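Local coordinates for protein reducing end xylose-releasing exo-oligoxylanase (Bacillus halodurans, PDB 1WU4) that hydrolyses xylo-oligosaccharides of three or more units, releasing xylose from the reducing end with inversion of anomeric configuration, at residues Met99-Gly104 against Tyr109-Cys114; Ser113-Pro116 against Lys120-Trp123. The protein carries 1 engineered substitution. All coordinates share one frame; numbering follows the deposited sequence.

How the interactions relate
Interactions 1 and 2 are two successive turn-backs of one connection, which runs from helix 85-99 to helix 127-144. They share Ser-113 and Cys-114, and their centres lie about 8 Å apart. The loop 120-123 also packs on the first contact: Ser-122 O approaches Ala-111 CB at 3.2 Å, and Trp-123 O lies 3.0 Å from Met-101 SD. Strand 113-114 pairs in addition with strand 67-68, which runs directly into helix 69-81 and Glu-70, the proton donor inferred by similarity. The Trp-112 side chain is about 7 Å from that of Glu-70 and about 9 Å from that of the inferred proton acceptor Asp-263; the side chain of Ser-113 is about 9 Å from that of Glu-70.

Interaction 1. Residues Met99-Gly104 against Tyr109-Cys114; sequences MYMTEG and YFAWSC
Tyr-100 and Phe-110 form a non-hydrogen-bonded antiparallel pair, framed by two backbone bonds, Ala-111 N to Met-99 O (2.8 Å) and Met-101 N to Tyr-109 O (2.9 Å). Beside the bridge the two aromatic rings make a T-shaped stack, the edge of Tyr-100 directed at the face of Phe-110 with centroids 5.4 Å apart and planes at 62°. Tyr-100 CD1 makes the approach, above the rim of the phenyl ring, while Tyr-100 CB touches Phe-110 CE1 at 3.7 Å. With CG anti to the backbone N (chi1 -178°), the phenol is carried to that ring. The methionines extend the packing. Met-99 lays CG against Cys-114 SG (3.7 Å), and Met-101, bent at chi3, brings CE to Tyr-109 CB (4.0 Å) and to the backbone of Ala-111. Phe-110 also meets Phe-133, and Tyr-109 OH bonds to His-175 O. The result is an isolated antiparallel bridge in an inter-helix loop of the (alpha/alpha)6 barrel of glycoside hydrolase family 8, leading to Trp-112 near the inferred catalytic residues.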
ATOM      1  N   MET A  99       6.921  16.757  -7.355  1.00 11.03           N
ATOM      2  CA  MET A  99       5.686  16.573  -6.608  1.00 11.23           C
ATOM      3  C   MET A  99       5.577  17.323  -5.285  1.00 10.73           C
ATOM      4  O   MET A  99       4.485  17.740  -4.904  1.00 10.73           O
ATOM      5  CB  MET A  99       5.454  15.073  -6.388  1.00 10.10           C
ATOM      6  CG  MET A  99       5.635  14.252  -7.664  1.00 11.34           C
ATOM      7  SD  MET A  99       5.300  12.485  -7.484  1.00 11.02           S
ATOM      8  CE  MET A  99       3.658  12.394  -8.181  1.00 12.16           C
ATOM      9  N   TYR A 100       6.693  17.503  -4.589  1.00 10.49           N
ATOM     10  CA  TYR A 100       6.659  18.205  -3.309  1.00 10.21           C
ATOM     11  C   TYR A 100       6.151  19.631  -3.492  1.00 11.01           C
ATOM     12  O   TYR A 100       6.627  20.366  -4.359  1.00 13.32           O
ATOM     13  CB  TYR A 100       8.043  18.237  -2.665  1.00 10.67           C
ATOM     14  CG  TYR A 100       8.038  18.903  -1.311  1.00 11.47           C
ATOM     15  CD1 TYR A 100       7.454  18.279  -0.208  1.00 13.99           C
ATOM     16  CD2 TYR A 100       8.581  20.174  -1.138  1.00 12.92           C
ATOM     17  CE1 TYR A 100       7.411  18.906   1.035  1.00 14.89           C
ATOM     18  CE2 TYR A 100       8.543  20.811   0.099  1.00 15.49           C
ATOM     19  CZ  TYR A 100       7.957  20.171   1.179  1.00 16.09           C
ATOM     20  OH  TYR A 100       7.919  20.801   2.400  1.00 19.57           O
ATOM     21  N   MET A 101       5.186  20.021  -2.666  1.00  9.76           N
ATOM     22  CA  MET A 101       4.602  21.352  -2.755  1.00 10.15           C
ATOM     23  C   MET A 101       5.132  22.334  -1.722  1.00 10.59           C
ATOM     24  O   MET A 101       5.104  22.072  -0.523  1.00 12.76           O
ATOM     25  CB  MET A 101       3.082  21.261  -2.630  1.00 10.32           C
ATOM     26  CG  MET A 101       2.427  20.475  -3.752  1.00 12.27           C
ATOM     27  SD  MET A 101       0.628  20.418  -3.632  1.00 10.75           S
ATOM     28  CE  MET A 101       0.407  19.110  -2.421  1.00  9.61           C
ATOM     29  N   THR A 102       5.606  23.479  -2.201  1.00 12.10           N
ATOM     30  CA  THR A 102       6.127  24.515  -1.324  1.00 11.53           C
ATOM     31  C   THR A 102       5.111  25.638  -1.153  1.00 11.55           C
ATOM     32  O   THR A 102       5.272  26.497  -0.289  1.00 15.95           O
ATOM     33  CB  THR A 102       7.416  25.133  -1.888  1.00 15.36           C
ATOM     34  OG1 THR A 102       7.157  25.653  -3.197  1.00 18.52           O
ATOM     35  CG2 THR A 102       8.522  24.094  -1.961  1.00 18.31           C
ATOM     36  N   GLU A 103       4.062  25.623  -1.973  1.00 11.99           N
ATOM     37  CA  GLU A 103       3.044  26.668  -1.924  1.00 12.29           C
ATOM     38  C   GLU A 103       1.630  26.109  -1.841  1.00 12.16           C
ATOM     39  O   GLU A 103       1.393  24.937  -2.137  1.00 12.62           O
ATOM     40  CB  GLU A 103       3.159  27.550  -3.168  1.00 17.43           C
ATOM     41  CG  GLU A 103       4.578  27.995  -3.476  1.00 21.02           C
ATOM     42  CD  GLU A 103       4.707  28.639  -4.843  1.00 28.55           C
ATOM     43  OE1 GLU A 103       4.317  28.002  -5.847  1.00 31.39           O
ATOM     44  OE2 GLU A 103       5.209  29.779  -4.916  1.00 32.51           O
ATOM     45  N   GLY A 104       0.691  26.959  -1.445  1.00 13.69           N
ATOM     46  CA  GLY A 104      -0.692  26.532  -1.351  1.00 13.74           C
ATOM     47  C   GLY A 104      -1.059  25.938  -0.007  1.00 11.56           C
ATOM     48  O   GLY A 104      -0.203  25.755   0.862  1.00 12.27           O
ATOM     49  N   TYR A 109       3.081  18.725   1.540  1.00  9.31           N
ATOM     50  CA  TYR A 109       2.596  17.441   1.046  1.00  9.90           C
ATOM     51  C   TYR A 109       3.027  17.289  -0.412  1.00  8.72           C
ATOM     52  O   TYR A 109       3.643  18.194  -0.983  1.00  9.72           O
ATOM     53  CB  TYR A 109       1.071  17.356   1.148  1.00 10.22           C
ATOM     54  CG  TYR A 109       0.525  17.359   2.564  1.00  9.85           C
ATOM     55  CD1 TYR A 109       1.065  16.527   3.547  1.00  9.45           C
ATOM     56  CD2 TYR A 109      -0.576  18.144   2.900  1.00  8.64           C
ATOM     57  CE1 TYR A 109       0.511  16.473   4.829  1.00  8.99           C
ATOM     58  CE2 TYR A 109      -1.137  18.097   4.176  1.00  8.97           C
ATOM     59  CZ  TYR A 109      -0.590  17.260   5.131  1.00  8.84           C
ATOM     60  OH  TYR A 109      -1.167  17.192   6.380  1.00 10.46           O
ATOM     61  N   PHE A 110       2.694  16.154  -1.016  1.00  9.40           N
ATOM     62  CA  PHE A 110       3.075  15.877  -2.399  1.00  8.81           C
ATOM     63  C   PHE A 110       1.878  15.847  -3.345  1.00  9.25           C
ATOM     64  O   PHE A 110       0.886  15.168  -3.081  1.00  9.86           O
ATOM     65  CB  PHE A 110       3.813  14.536  -2.456  1.00 10.55           C
ATOM     66  CG  PHE A 110       5.086  14.512  -1.655  1.00 10.86           C
ATOM     67  CD1 PHE A 110       6.312  14.762  -2.265  1.00 11.82           C
ATOM     68  CD2 PHE A 110       5.058  14.278  -0.282  1.00 14.02           C
ATOM     69  CE1 PHE A 110       7.492  14.782  -1.522  1.00 11.80           C
ATOM     70  CE2 PHE A 110       6.233  14.298   0.469  1.00 12.21           C
ATOM     71  CZ  PHE A 110       7.451  14.550  -0.153  1.00 14.23           C
ATOM     72  N   ALA A 111       1.971  16.589  -4.448  1.00  9.95           N
ATOM     73  CA  ALA A 111       0.894  16.628  -5.438  1.00 10.33           C
ATOM     74  C   ALA A 111       0.638  15.184  -5.856  1.00  9.76           C
ATOM     75  O   ALA A 111       1.558  14.485  -6.279  1.00 10.46           O
ATOM     76  CB  ALA A 111       1.314  17.470  -6.637  1.00 10.83           C
ATOM     77  N   TRP A 112      -0.612  14.739  -5.759  1.00 11.47           N
ATOM     78  CA  TRP A 112      -0.927  13.345  -6.052  1.00  9.65           C
ATOM     79  C   TRP A 112      -0.725  12.860  -7.480  1.00 10.99           C
ATOM     80  O   TRP A 112      -0.411  11.684  -7.697  1.00 10.17           O
ATOM     81  CB  TRP A 112      -2.359  13.012  -5.603  1.00 10.75           C
ATOM     82  CG  TRP A 112      -3.432  13.353  -6.590  1.00 12.97           C
ATOM     83  CD1 TRP A 112      -4.030  14.566  -6.776  1.00 11.23           C
ATOM     84  CD2 TRP A 112      -4.038  12.458  -7.528  1.00 12.01           C
ATOM     85  NE1 TRP A 112      -4.976  14.480  -7.772  1.00 14.44           N
ATOM     86  CE2 TRP A 112      -5.000  13.196  -8.251  1.00 13.82           C
ATOM     87  CE3 TRP A 112      -3.860  11.100  -7.827  1.00 14.62           C
ATOM     88  CZ2 TRP A 112      -5.785  12.620  -9.258  1.00 14.48           C
ATOM     89  CZ3 TRP A 112      -4.640  10.528  -8.829  1.00 17.04           C
ATOM     90  CH2 TRP A 112      -5.591  11.289  -9.531  1.00 16.92           C
ATOM     91  N   SER A 113      -0.898  13.755  -8.446  1.00 12.03           N
ATOM     92  CA  SER A 113      -0.754  13.397  -9.852  1.00  9.47           C
ATOM     93  C   SER A 113       0.032  14.430 -10.643  1.00 11.17           C
ATOM     94  O   SER A 113      -0.268  15.622 -10.589  1.00 12.81           O
ATOM     95  CB  SER A 113      -2.136  13.221 -10.489  1.00 14.67           C
ATOM     96  OG  SER A 113      -2.036  13.046 -11.892  1.00 13.58           O
ATOM     97  N   CYS A 114       1.039  13.958 -11.368  1.00 12.16           N
ATOM     98  CA  CYS A 114       1.872  14.814 -12.205  1.00 10.29           C
ATOM     99  C   CYS A 114       1.971  14.209 -13.594  1.00 13.63           C
ATOM    100  O   CYS A 114       1.775  13.009 -13.776  1.00 13.25           O
ATOM    101  CB  CYS A 114       3.287  14.925 -11.640  1.00 13.40           C
ATOM    102  SG  CYS A 114       3.459  15.943 -10.174  1.00 14.13           S
TER

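Interaction 2. Residues Ser113-Pro116 against Lys120-Trp123; sequences SCQP and KNSW
Cys-114 and Lys-120 face each other in a single backbone bridge, their CA atoms 4.3 Å apart, and Cys-114 SG rests against Lys-120 CG. The neighbouring Asn-121 N donates to Ser-113 O at 2.8 Å, and the Asn-121 side chain makes the contact's other two hydrogen bonds. Its CB sits 3.4 Å from Ser-113 O, the same oxygen that the backbone N-H engages. With CG anti to the carbonyl carbon (chi1 -69°), the side chain turns back across the segment 113-116, and Asn-121 CG lies 3.7 Å from Gln-115 OE1. At the tip the two amide atoms divide their work. OD1 lies alongside the aliphatic part of Gln-115, 3.3 Å from its CG, whereas ND2 gives both of its bonds to side-chain oxygens, to Ser-113 OG at 3.0 Å and to Gln-115 OE1 at 3.0 Å. Both acceptors lie close to the plane of the Asn-121 amide, so the pair of bonds fixes the rotation of that group. Seen from Gln-115 the bond is less regular: the donor stands above its carbonyl plane, the two amide planes being 66° apart. An alanine in place of Gln-115 removes OE1, and the Asn-121 amide, left with Ser-113 OG, would probably be freer to turn. Ser-113 OG is shared, also bonding to Asp-66 OD2, while Lys-120 NZ reaches back to Asn-98 O on helix 85-99. Ser-122 N is buried without a partner. The contact exemplifies a short loop folded back on a strand by one bridge and an asparagine side chain, here on strand 113-114, which pairs with strand 67-68 ahead of the inferred proton donor of the family 8 (alpha/alpha)6 barrel.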
ATOM      1  N   SER A 113      -0.898  13.755  -8.446  1.00 12.03           N
ATOM      2  CA  SER A 113      -0.754  13.397  -9.852  1.00  9.47           C
ATOM      3  C   SER A 113       0.032  14.430 -10.643  1.00 11.17           C
ATOM      4  O   SER A 113      -0.268  15.622 -10.589  1.00 12.81           O
ATOM      5  CB  SER A 113      -2.136  13.221 -10.489  1.00 14.67           C
ATOM      6  OG  SER A 113      -2.036  13.046 -11.892  1.00 13.58           O
ATOM      7  N   CYS A 114       1.039  13.958 -11.368  1.00 12.16           N
ATOM      8  CA  CYS A 114       1.872  14.814 -12.205  1.00 10.29           C
ATOM      9  C   CYS A 114       1.971  14.209 -13.594  1.00 13.63           C
ATOM     10  O   CYS A 114       1.775  13.009 -13.776  1.00 13.25           O
ATOM     11  CB  CYS A 114       3.287  14.925 -11.640  1.00 13.40           C
ATOM     12  SG  CYS A 114       3.459  15.943 -10.174  1.00 14.13           S
ATOM     13  N   GLN A 115       2.276  15.049 -14.575  1.00 14.30           N
ATOM     14  CA  GLN A 115       2.453  14.570 -15.936  1.00 16.03           C
ATOM     15  C   GLN A 115       3.871  14.017 -15.993  1.00 14.02           C
ATOM     16  O   GLN A 115       4.695  14.311 -15.125  1.00 14.69           O
ATOM     17  CB  GLN A 115       2.294  15.716 -16.936  1.00 16.63           C
ATOM     18  CG  GLN A 115       0.859  16.175 -17.130  1.00 18.37           C
ATOM     19  CD  GLN A 115      -0.048  15.055 -17.608  1.00 26.35           C
ATOM     20  OE1 GLN A 115      -0.390  14.147 -16.848  1.00 25.41           O
ATOM     21  NE2 GLN A 115      -0.435  15.110 -18.878  1.00 30.34           N
ATOM     22  N   PRO A 116       4.176  13.193 -17.005  1.00 14.67           N
ATOM     23  CA  PRO A 116       5.525  12.635 -17.108  1.00 16.64           C
ATOM     24  C   PRO A 116       6.635  13.688 -17.147  1.00 14.07           C
ATOM     25  O   PRO A 116       7.767  13.405 -16.762  1.00 16.56           O
ATOM     26  CB  PRO A 116       5.454  11.808 -18.386  1.00 15.90           C
ATOM     27  CG  PRO A 116       4.039  11.316 -18.372  1.00 17.27           C
ATOM     28  CD  PRO A 116       3.270  12.563 -17.982  1.00 13.58           C
ATOM     29  N   LYS A 120       2.517  19.475 -12.349  1.00 14.08           N
ATOM     30  CA  LYS A 120       1.504  19.018 -11.403  1.00 13.34           C
ATOM     31  C   LYS A 120       0.104  19.141 -12.006  1.00 15.97           C
ATOM     32  O   LYS A 120      -0.250  20.184 -12.558  1.00 16.19           O
ATOM     33  CB  LYS A 120       1.577  19.837 -10.108  1.00 11.11           C
ATOM     34  CG  LYS A 120       2.894  19.712  -9.357  1.00 12.86           C
ATOM     35  CD  LYS A 120       2.899  20.571  -8.099  1.00 12.44           C
ATOM     36  CE  LYS A 120       4.221  20.463  -7.355  1.00 11.78           C
ATOM     37  NZ  LYS A 120       5.369  20.942  -8.180  1.00 14.13           N
ATOM     38  N   ASN A 121      -0.685  18.074 -11.907  1.00 11.83           N
ATOM     39  CA  ASN A 121      -2.049  18.081 -12.428  1.00 13.02           C
ATOM     40  C   ASN A 121      -3.012  18.545 -11.346  1.00 13.81           C
ATOM     41  O   ASN A 121      -4.179  18.827 -11.615  1.00 16.81           O
ATOM     42  CB  ASN A 121      -2.470  16.680 -12.885  1.00 14.78           C
ATOM     43  CG  ASN A 121      -1.722  16.215 -14.112  1.00 15.53           C
ATOM     44  OD1 ASN A 121      -1.578  16.960 -15.081  1.00 18.98           O
ATOM     45  ND2 ASN A 121      -1.250  14.972 -14.086  1.00 15.32           N
ATOM     46  N   SER A 122      -2.508  18.622 -10.122  1.00 12.51           N
ATOM     47  CA  SER A 122      -3.310  19.019  -8.974  1.00 12.85           C
ATOM     48  C   SER A 122      -2.378  19.429  -7.841  1.00 10.97           C
ATOM     49  O   SER A 122      -1.205  19.071  -7.844  1.00 12.72           O
ATOM     50  CB  SER A 122      -4.166  17.827  -8.533  1.00 18.17           C
ATOM     51  OG  SER A 122      -4.792  18.050  -7.285  1.00 15.19           O
ATOM     52  N   TRP A 123      -2.896  20.199  -6.889  1.00 12.63           N
ATOM     53  CA  TRP A 123      -2.106  20.600  -5.734  1.00 10.16           C
ATOM     54  C   TRP A 123      -2.665  19.899  -4.500  1.00 11.18           C
ATOM     55  O   TRP A 123      -2.397  20.287  -3.368  1.00 12.15           O
ATOM     56  CB  TRP A 123      -2.130  22.120  -5.552  1.00 11.21           C
ATOM     57  CG  TRP A 123      -1.081  22.839  -6.361  1.00 14.33           C
ATOM     58  CD1 TRP A 123      -0.503  22.411  -7.524  1.00 14.03           C
ATOM     59  CD2 TRP A 123      -0.527  24.131  -6.090  1.00 11.94           C
ATOM     60  NE1 TRP A 123       0.376  23.361  -7.994  1.00 15.97           N
ATOM     61  CE2 TRP A 123       0.381  24.426  -7.133  1.00 12.62           C
ATOM     62  CE3 TRP A 123      -0.711  25.072  -5.066  1.00 13.23           C
ATOM     63  CZ2 TRP A 123       1.103  25.624  -7.184  1.00 14.31           C
ATOM     64  CZ3 TRP A 123       0.005  26.264  -5.117  1.00 13.85           C
ATOM     65  CH2 TRP A 123       0.901  26.528  -6.171  1.00 13.56           C
TER